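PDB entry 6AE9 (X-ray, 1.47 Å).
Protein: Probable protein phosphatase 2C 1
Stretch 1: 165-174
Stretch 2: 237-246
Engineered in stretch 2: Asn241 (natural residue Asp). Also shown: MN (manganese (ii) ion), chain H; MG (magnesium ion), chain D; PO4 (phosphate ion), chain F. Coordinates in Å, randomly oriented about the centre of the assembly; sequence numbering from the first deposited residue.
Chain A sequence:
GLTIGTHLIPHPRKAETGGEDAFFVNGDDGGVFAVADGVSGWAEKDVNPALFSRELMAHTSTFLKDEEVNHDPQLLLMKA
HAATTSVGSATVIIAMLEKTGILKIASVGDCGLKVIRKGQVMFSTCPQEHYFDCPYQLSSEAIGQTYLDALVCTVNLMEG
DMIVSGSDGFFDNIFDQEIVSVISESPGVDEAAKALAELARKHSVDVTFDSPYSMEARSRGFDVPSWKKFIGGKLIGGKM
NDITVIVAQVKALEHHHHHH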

ATOM      1  N   SER A 165       1.244   1.670 -13.338  1.00 10.94           N
ATOM      2  CA  SER A 165       2.389   2.330 -12.735  1.00 11.44           C
ATOM      3  C   SER A 165       2.622   3.656 -13.443  1.00 12.24           C
ATOM      4  O   SER A 165       2.149   3.871 -14.556  1.00 13.21           O
ATOM      5  CB  SER A 165       3.638   1.434 -12.817  1.00 13.03           C
ATOM      6  OG  SER A 165       4.737   1.972 -12.093  1.00 13.20           O
ATOM      7  N   GLY A 166       3.347   4.556 -12.795  1.00 11.46           N
ATOM      8  CA  GLY A 166       3.582   5.844 -13.408  1.00 12.73           C
ATOM      9  C   GLY A 166       4.220   6.809 -12.433  1.00 10.42           C
ATOM     10  O   GLY A 166       4.584   6.454 -11.310  1.00 11.49           O
ATOM     11  N   SER A 167       4.329   8.045 -12.893  1.00 11.79           N
ATOM     12  CA  SER A 167       4.926   9.107 -12.110  1.00 11.36           C
ATOM     13  C   SER A 167       3.875   9.772 -11.224  1.00 12.31           C
ATOM     14  O   SER A 167       2.673   9.524 -11.345  1.00 12.65           O
ATOM     15  CB  SER A 167       5.537  10.135 -13.050  1.00 11.97           C
ATOM     16  OG  SER A 167       4.540  10.681 -13.894  1.00 13.00           O
ATOM     17  N   ASP A 168       4.346  10.627 -10.309  1.00 12.90           N
ATOM     18  CA  ASP A 168       3.405  11.363  -9.464  1.00 13.07           C
ATOM     19  C   ASP A 168       2.462  12.251 -10.269  1.00 13.15           C
ATOM     20  O   ASP A 168       1.365  12.559  -9.792  1.00 13.77           O
ATOM     21  CB  ASP A 168       4.119  12.137  -8.338  1.00 13.23           C
ATOM     22  CG  ASP A 168       4.913  13.347  -8.834  1.00 14.66           C
ATOM     23  OD1 ASP A 168       5.151  13.487 -10.051  1.00 13.97           O
ATOM     24  OD2 ASP A 168       5.319  14.161  -7.970  1.00 16.93           O
ATOM     25  N   GLY A 169       2.844  12.659 -11.479  1.00 13.05           N
ATOM     26  CA  GLY A 169       1.932  13.456 -12.284  1.00 13.46           C
ATOM     27  C   GLY A 169       0.660  12.706 -12.604  1.00 14.61           C
ATOM     28  O   GLY A 169      -0.402  13.311 -12.778  1.00 14.36           O
ATOM     29  N   PHE A 170       0.748  11.381 -12.684  1.00 12.83           N
ATOM     30  CA  PHE A 170      -0.438  10.554 -12.842  1.00 12.22           C
ATOM     31  C   PHE A 170      -1.199  10.433 -11.526  1.00 13.23           C
ATOM     32  O   PHE A 170      -2.354  10.859 -11.428  1.00 13.16           O
ATOM     33  CB  PHE A 170      -0.040   9.173 -13.370  1.00 12.77           C
ATOM     34  CG  PHE A 170      -1.194   8.220 -13.507  1.00 11.89           C
ATOM     35  CD1 PHE A 170      -2.246   8.507 -14.364  1.00 12.04           C
ATOM     36  CD2 PHE A 170      -1.222   7.033 -12.781  1.00 13.93           C
ATOM     37  CE1 PHE A 170      -3.315   7.629 -14.494  1.00 13.88           C
ATOM     38  CE2 PHE A 170      -2.289   6.143 -12.909  1.00 13.63           C
ATOM     39  CZ  PHE A 170      -3.335   6.443 -13.764  1.00 13.58           C
ATOM     40  N   PHE A 171      -0.550   9.889 -10.490  1.00 11.37           N
ATOM     41  CA  PHE A 171      -1.275   9.541  -9.268  1.00 14.02           C
ATOM     42  C   PHE A 171      -1.770  10.763  -8.501  1.00 15.03           C
ATOM     43  O   PHE A 171      -2.782  10.671  -7.802  1.00 16.38           O
ATOM     44  CB  PHE A 171      -0.439   8.611  -8.389  1.00 13.94           C
ATOM     45  CG  PHE A 171      -0.184   7.272  -9.018  1.00 13.81           C
ATOM     46  CD1 PHE A 171      -1.212   6.348  -9.152  1.00 15.33           C
ATOM     47  CD2 PHE A 171       1.070   6.947  -9.504  1.00 15.02           C
ATOM     48  CE1 PHE A 171      -0.987   5.114  -9.743  1.00 13.82           C
ATOM     49  CE2 PHE A 171       1.304   5.711 -10.096  1.00 14.03           C
ATOM     50  CZ  PHE A 171       0.276   4.797 -10.218  1.00 13.80           C
ATOM     51  N   ASP A 172      -1.102  11.911  -8.629  1.00 13.57           N
ATOM     52  CA  ASP A 172      -1.591  13.107  -7.946  1.00 15.16           C
ATOM     53  C   ASP A 172      -2.872  13.650  -8.559  1.00 15.62           C
ATOM     54  O   ASP A 172      -3.499  14.534  -7.958  1.00 16.47           O
ATOM     55  CB  ASP A 172      -0.539  14.214  -7.974  1.00 17.07           C
ATOM     56  CG  ASP A 172       0.580  13.982  -6.989  1.00 17.81           C
ATOM     57  OD1 ASP A 172       0.383  13.209  -6.027  1.00 23.22           O
ATOM     58  OD2 ASP A 172       1.648  14.600  -7.174  1.00 19.36           O
ATOM     59  N   ASN A 173      -3.271  13.145  -9.728  1.00 14.12           N
ATOM     60  CA  ASN A 173      -4.361  13.712 -10.511  1.00 13.24           C
ATOM     61  C   ASN A 173      -5.448  12.694 -10.834  1.00 13.24           C
ATOM     62  O   ASN A 173      -6.250  12.925 -11.737  1.00 16.28           O
ATOM     63  CB  ASN A 173      -3.815  14.332 -11.797  1.00 14.47           C
ATOM     64  CG  ASN A 173      -3.101  15.630 -11.543  1.00 15.78           C
ATOM     65  OD1 ASN A 173      -3.704  16.577 -11.047  1.00 18.30           O
ATOM     66  ND2 ASN A 173      -1.807  15.682 -11.854  1.00 15.31           N
ATOM     67  N   ILE A 174      -5.495  11.570 -10.124  1.00 14.86           N
ATOM     68  CA  ILE A 174      -6.490  10.538 -10.404  1.00 15.42           C
ATOM     69  C   ILE A 174      -6.724   9.725  -9.140  1.00 15.76           C
ATOM     70  O   ILE A 174      -5.787   9.416  -8.398  1.00 15.93           O
ATOM     71  CB  ILE A 174      -6.084   9.656 -11.607  1.00 14.13           C
ATOM     72  CG1 ILE A 174      -7.283   8.853 -12.118  1.00 15.82           C
ATOM     73  CG2 ILE A 174      -4.905   8.739 -11.252  1.00 15.45           C
ATOM     74  CD1 ILE A 174      -7.038   8.191 -13.467  1.00 16.23           C
ATOM     75  N   GLY A 237      -7.305  22.408  -6.965  1.00 16.81           N
ATOM     76  CA  GLY A 237      -7.239  22.005  -8.355  1.00 19.65           C
ATOM     77  C   GLY A 237      -6.316  20.832  -8.618  1.00 18.51           C
ATOM     78  O   GLY A 237      -5.718  20.228  -7.721  1.00 18.98           O
ATOM     79  N   GLY A 238      -6.224  20.501  -9.898  1.00 18.68           N
ATOM     80  CA  GLY A 238      -5.229  19.557 -10.357  1.00 17.25           C
ATOM     81  C   GLY A 238      -3.826  20.115 -10.224  1.00 18.53           C
ATOM     82  O   GLY A 238      -3.600  21.306  -9.988  1.00 19.83           O
ATOM     83  N   LYS A 239      -2.855  19.217 -10.368  1.00 17.42           N
ATOM     84  CA  LYS A 239      -1.441  19.540 -10.220  1.00 17.11           C
ATOM     85  C   LYS A 239      -0.783  19.367 -11.581  1.00 17.06           C
ATOM     86  O   LYS A 239      -0.644  18.243 -12.070  1.00 15.93           O
ATOM     87  CB  LYS A 239      -0.806  18.615  -9.185  1.00 18.91           C
ATOM     88  CG  LYS A 239       0.686  18.786  -9.038  1.00 21.37           C
ATOM     89  CD  LYS A 239       1.305  17.534  -8.448  1.00 31.59           C
ATOM     90  CE  LYS A 239       2.740  17.359  -8.911  1.00 42.58           C
ATOM     91  NZ  LYS A 239       3.127  15.926  -9.042  1.00 22.72           N
ATOM     92  N   MET A 240      -0.406  20.475 -12.212  1.00 17.19           N
ATOM     93  CA  MET A 240       0.207  20.384 -13.528  1.00 16.97           C
ATOM     94  C   MET A 240       1.554  19.683 -13.421  1.00 15.92           C
ATOM     95  O   MET A 240       2.349  19.968 -12.524  1.00 17.49           O
ATOM     96  CB  MET A 240       0.355  21.776 -14.144  1.00 24.80           C
ATOM     97  CG  MET A 240      -0.984  22.391 -14.541  1.00 29.63           C
ATOM     98  SD  MET A 240      -0.815  23.998 -15.332  1.00 54.38           S
ATOM     99  CE  MET A 240       0.193  23.566 -16.735  1.00 27.14           C
ATOM    100  N   ASN A 241       1.798  18.741 -14.334  1.00 15.64           N
ATOM    101  CA  ASN A 241       2.957  17.870 -14.192  1.00 15.15           C
ATOM    102  C   ASN A 241       3.087  16.988 -15.423  1.00 14.78           C
ATOM    103  O   ASN A 241       2.093  16.731 -16.115  1.00 15.22           O
ATOM    104  CB  ASN A 241       2.741  17.016 -12.939  1.00 15.32           C
ATOM    105  CG  ASN A 241       4.014  16.754 -12.178  1.00 16.98           C
ATOM    106  OD1 ASN A 241       4.550  15.647 -12.191  1.00 16.62           O
ATOM    107  ND2 ASN A 241       4.540  17.794 -11.549  1.00 16.68           N
ATOM    108  N   ASP A 242       4.305  16.536 -15.714  1.00 15.00           N
ATOM    109  CA  ASP A 242       4.479  15.451 -16.668  1.00 13.96           C
ATOM    110  C   ASP A 242       3.703  14.235 -16.174  1.00 13.63           C
ATOM    111  O   ASP A 242       3.654  13.955 -14.972  1.00 13.07           O
ATOM    112  CB  ASP A 242       5.960  15.086 -16.772  1.00 12.65           C
ATOM    113  CG  ASP A 242       6.819  16.226 -17.300  1.00 17.87           C
ATOM    114  OD1 ASP A 242       6.378  16.952 -18.216  1.00 18.18           O
ATOM    115  OD2 ASP A 242       7.953  16.372 -16.806  1.00 16.04           O
ATOM    116  N   ILE A 243       3.082  13.518 -17.104  1.00 13.67           N
ATOM    117  CA  ILE A 243       2.280  12.343 -16.788  1.00 12.71           C
ATOM    118  C   ILE A 243       2.831  11.153 -17.563  1.00 14.57           C
ATOM    119  O   ILE A 243       2.948  11.207 -18.791  1.00 16.34           O
ATOM    120  CB  ILE A 243       0.796  12.576 -17.118  1.00 12.21           C
ATOM    121  CG1 ILE A 243       0.215  13.604 -16.149  1.00 14.95           C
ATOM    122  CG2 ILE A 243       0.014  11.263 -17.048  1.00 14.99           C
ATOM    123  CD1 ILE A 243      -1.109  14.190 -16.587  1.00 17.17           C
ATOM    124  N   THR A 244       3.164  10.081 -16.844  1.00 12.95           N
ATOM    125  CA  THR A 244       3.610   8.833 -17.449  1.00 13.80           C
ATOM    126  C   THR A 244       2.739   7.718 -16.897  1.00 12.21           C
ATOM    127  O   THR A 244       2.563   7.620 -15.679  1.00 13.32           O
ATOM    128  CB  THR A 244       5.082   8.557 -17.118  1.00 14.04           C
ATOM    129  OG1 THR A 244       5.892   9.593 -17.675  1.00 16.05           O
ATOM    130  CG2 THR A 244       5.526   7.218 -17.688  1.00 16.46           C
ATOM    131  N   VAL A 245       2.185   6.897 -17.789  1.00 11.63           N
ATOM    132  CA  VAL A 245       1.337   5.768 -17.415  1.00 12.20           C
ATOM    133  C   VAL A 245       1.857   4.505 -18.088  1.00 13.24           C
ATOM    134  O   VAL A 245       2.053   4.482 -19.308  1.00 12.57           O
ATOM    135  CB  VAL A 245      -0.135   6.004 -17.798  1.00 12.05           C
ATOM    136  CG1 VAL A 245      -0.972   4.785 -17.433  1.00 15.38           C
ATOM    137  CG2 VAL A 245      -0.657   7.238 -17.095  1.00 15.82           C
ATOM    138  N   ILE A 246       2.051   3.450 -17.296  1.00 11.23           N
ATOM    139  CA  ILE A 246       2.348   2.114 -17.798  1.00 11.55           C
ATOM    140  C   ILE A 246       1.226   1.200 -17.330  1.00 10.97           C
ATOM    141  O   ILE A 246       0.888   1.189 -16.142  1.00 12.38           O
ATOM    142  CB  ILE A 246       3.701   1.609 -17.266  1.00 12.40           C
ATOM    143  CG1 ILE A 246       4.815   2.593 -17.632  1.00 18.61           C
ATOM    144  CG2 ILE A 246       4.009   0.221 -17.814  1.00 14.48           C
ATOM    145  CD1 ILE A 246       6.206   2.038 -17.411  1.00 24.47           C
TER
HETATM  146 MN    MN H 406       6.197  14.542 -11.428  0.70 13.69          MN
HETATM  147 MG    MG D 402       6.924  15.468  -7.872  1.00 13.61          MG
HETATM  148  P   PO4 F 404       7.811  16.718 -10.829  1.00 14.32           P
HETATM  149  O1  PO4 F 404       9.299  16.619 -10.604  1.00 14.07           O
HETATM  150  O2  PO4 F 404       7.059  15.866  -9.836  1.00 15.68           O
HETATM  151  O3  PO4 F 404       7.342  18.158 -10.686  1.00 16.19           O
HETATM  152  O4  PO4 F 404       7.487  16.203 -12.213  1.00 14.09           O
HETATM  153  O   HOH W   1       5.609  17.100  -7.570  1.00 18.81           O
HETATM  154  O   HOH W   2       5.755  13.632 -13.294  1.00 14.39           O
HETATM  155  O   HOH W   3       8.072  13.724  -7.896  1.00 15.06           O
HETATM  156  O   HOH W   4       6.846  15.312  -5.747  1.00 15.18           O
HETATM  157  O   HOH W   5       8.641  16.696  -7.690  1.00 16.53           O

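The two stretches meet first as antiparallel strands. Ser165 and Ile246 form a hydrogen-bonded pair, Ser165 N donating to Ile246 O (2.9 Å) and Ile246 N to Ser165 O (2.8 Å), both nearly linear. Gly166 and Val245 follow as a non-hydrogen-bonded pair with their CA atoms 4.6 Å apart. Here Gly166 CA lies 3.1 Å from Thr244 O, a CA-H...O contact so close that a CB on Gly166 would clash with that carbonyl. The ladder then loosens into two weak hydrogen bonds, from Ser167 N to Thr244 O and from Thr244 N to Ser167 OG (each 3.3 Å). Ser167 occupies the N-cap position, right before the helix.

At the start of that helix, Gly169 CA approaches Asp242 O to 3.2 Å in a well-directed CA-H...O contact; a CB would again strike the carbonyl.

Apolar packing centres on Phe170, whose ring receives Val245 CG2 over one face, 3.8 Å from the centroid, while Phe170 CB lies 4.2 Å from Ile243 CG2.

Polar side chains join the loop segments. Asn173 pairs with the backbone of Lys239 through both ends of its amide: Lys239 N donates to Asn173 OD1 (2.9 Å), and Asn173 ND2 donates to Lys239 O (2.8 Å). The same ND2 also donates to Gly169 O (2.9 Å), tying this clamp to the helix. The extended Lys239 side chain carries its charge to Asp172, forming a salt bridge between NZ and OD2 (2.7 Å).

Metal coordination completes the contact. Asp168 OD1 and the engineered Asn241 OD1 bind manganese at 2.0 and 2.1 Å, respectively, so their 3.1 Å separation reflects a shared cation. Asp168 OD2 binds magnesium at 2.1 Å, and phosphate O2 bridges both metals. Asn241 ND2 donates to phosphate O3 (3.0 Å).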